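Local coordinates for protein alpha-L-rhamnosidase (Klebsiella oxytoca, PDB 4XHC) that probably cleaves terminal alpha-L-rhamnose from glycosides by hydrolysis, as a family GH78 alpha-L-rhamnosidase, and binds rhamnose in its pocket, at residues Glu130-Ser133 with Glu134-Pro138. Residues are numbered along the deposited sequence; the frame is centred on the assembly and turned at random.
Sequences ETLS and EVCEP
Glu-134 folds its carboxylate back over the start of Thr-131, in the manner of one half of a capping box, where the chain coils through successive i to i+3 turns after strand 122-129 of the N-terminal beta domain. OE2 of Glu-134 takes the N-H of Thr-131 at 3.0 Å, with the donor standing 57° out of the carboxylate plane, while OE1 takes a weak bond from N of Glu-130 and faces Lys-240. With chi1 at 61°, OG1 of Thr-131 looks toward both OE2 of Glu-134, 3.1 Å away, and OG of Ser-133; it is hydrogen-bonded to the serine, though which hydroxyl donates is open. The two side chains of Thr-131 and Glu-134 cross at about a right angle. Lys-240, next in sequence to Arg-241 of the rhamnose pocket, bridges the carboxylates of Glu-130 and Glu-134 and would offset their like charge; OE1 of Glu-130 also accepts from N of Tyr-526. The beta domain thus touches parts of the same chain close in sequence to pocket residues, with the side chain of Glu-130 about 12 Å from the bound rhamnose. The backbone N of Glu-134 closes the first turn on O of Thr-131.

Val-135 repeats the pattern, its N giving a 3.1 Å bond to O of Leu-132. Its CG2 packs across the leucine tip, 4.0 Å from CD1 of Leu-132; the leucine rests on Trp-73, Ala-75 and Tyr-175, and Val-135 on Lys-177. Cys-136 brings SG in beside the same leucine, 4.1 Å from CG of Leu-132, with Trp-73 also against the sulfur-bearing side chain. Next, Glu-137 joins Cys-136 on O of Ser-133: N of Cys-136 reaches it from above the carbonyl plane at 3.2 Å, whereas N of Glu-137 arrives almost head-on, 3.0 Å away with a C=O...N angle of 160°.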
loop_
_atom_site.group_PDB
_atom_site.type_symbol
_atom_site.label_atom_id
_atom_site.label_comp_id
_atom_site.label_asym_id
_atom_site.label_seq_id
_atom_site.Cartn_x
_atom_site.Cartn_y
_atom_site.Cartn_z
ATOM N N GLU A 130 -12.779 4.378 13.727
ATOM C CA GLU A 130 -13.322 5.301 14.707
ATOM C C GLU A 130 -13.984 4.528 15.850
ATOM O O GLU A 130 -13.962 4.974 16.998
ATOM C CB GLU A 130 -14.342 6.245 14.062
ATOM C CG GLU A 130 -13.811 7.139 12.949
ATOM C CD GLU A 130 -14.908 8.009 12.351
ATOM O OE1 GLU A 130 -15.831 7.446 11.720
ATOM O OE2 GLU A 130 -14.873 9.248 12.499
ATOM N N THR A 131 -14.598 3.389 15.527
ATOM C CA THR A 131 -15.116 2.460 16.542
ATOM C C THR A 131 -14.312 1.166 16.547
ATOM O O THR A 131 -13.599 0.863 15.595
ATOM C CB THR A 131 -16.588 2.091 16.298
ATOM O OG1 THR A 131 -16.736 1.429 15.025
ATOM C CG2 THR A 131 -17.439 3.326 16.324
ATOM N N LEU A 132 -14.440 0.390 17.616
ATOM C CA LEU A 132 -13.765 -0.893 17.681
ATOM C C LEU A 132 -14.253 -1.815 16.569
ATOM O O LEU A 132 -13.462 -2.548 15.980
ATOM C CB LEU A 132 -13.981 -1.550 19.040
ATOM C CG LEU A 132 -13.226 -2.861 19.293
ATOM C CD1 LEU A 132 -11.726 -2.679 19.117
ATOM C CD2 LEU A 132 -13.555 -3.399 20.680
ATOM N N SER A 133 -15.540 -1.765 16.256
ATOM C CA SER A 133 -16.098 -2.657 15.240
ATOM C C SER A 133 -15.400 -2.520 13.870
ATOM O O SER A 133 -15.338 -3.484 13.113
ATOM C CB SER A 133 -17.632 -2.484 15.120
ATOM O OG SER A 133 -18.014 -1.214 14.594
ATOM N N GLU A 134 -14.858 -1.345 13.563
ATOM C CA GLU A 134 -14.218 -1.119 12.263
ATOM C C GLU A 134 -12.888 -1.845 12.071
ATOM O O GLU A 134 -12.435 -2.014 10.936
ATOM C CB GLU A 134 -14.032 0.374 12.017
ATOM C CG GLU A 134 -15.345 1.129 11.877
ATOM C CD GLU A 134 -15.166 2.633 11.878
ATOM O OE1 GLU A 134 -14.462 3.163 10.973
ATOM O OE2 GLU A 134 -15.738 3.267 12.796
ATOM N N VAL A 135 -12.261 -2.277 13.160
ATOM C CA VAL A 135 -11.051 -3.087 13.056
ATOM C C VAL A 135 -11.291 -4.576 13.374
ATOM O O VAL A 135 -10.343 -5.358 13.448
ATOM C CB VAL A 135 -9.904 -2.502 13.925
ATOM C CG1 VAL A 135 -9.597 -1.067 13.501
ATOM C CG2 VAL A 135 -10.225 -2.558 15.418
ATOM N N CYS A 136 -12.554 -4.956 13.555
ATOM C CA CYS A 136 -12.937 -6.352 13.812
ATOM C C CYS A 136 -13.785 -6.974 12.715
ATOM O O CYS A 136 -13.710 -8.167 12.485
ATOM C CB CYS A 136 -13.706 -6.453 15.116
ATOM S SG CYS A 136 -12.776 -5.754 16.484
ATOM N N GLU A 137 -14.613 -6.173 12.053
ATOM C CA GLU A 137 -15.414 -6.660 10.936
ATOM C C GLU A 137 -14.588 -6.485 9.661
ATOM O O GLU A 137 -13.949 -5.445 9.468
ATOM C CB GLU A 137 -16.728 -5.886 10.818
ATOM C CG GLU A 137 -17.482 -5.656 12.126
ATOM C CD GLU A 137 -18.543 -6.688 12.429
ATOM O OE1 GLU A 137 -18.437 -7.841 11.960
ATOM O OE2 GLU A 137 -19.494 -6.331 13.158
ATOM N N PRO A 138 -14.585 -7.508 8.788
ATOM C CA PRO A 138 -13.763 -7.407 7.583
ATOM C C PRO A 138 -14.366 -6.438 6.556
ATOM O O PRO A 138 -15.578 -6.475 6.301
ATOM C CB PRO A 138 -13.741 -8.848 7.061
ATOM C CG PRO A 138 -15.041 -9.420 7.517
ATOM C CD PRO A 138 -15.361 -8.765 8.829
#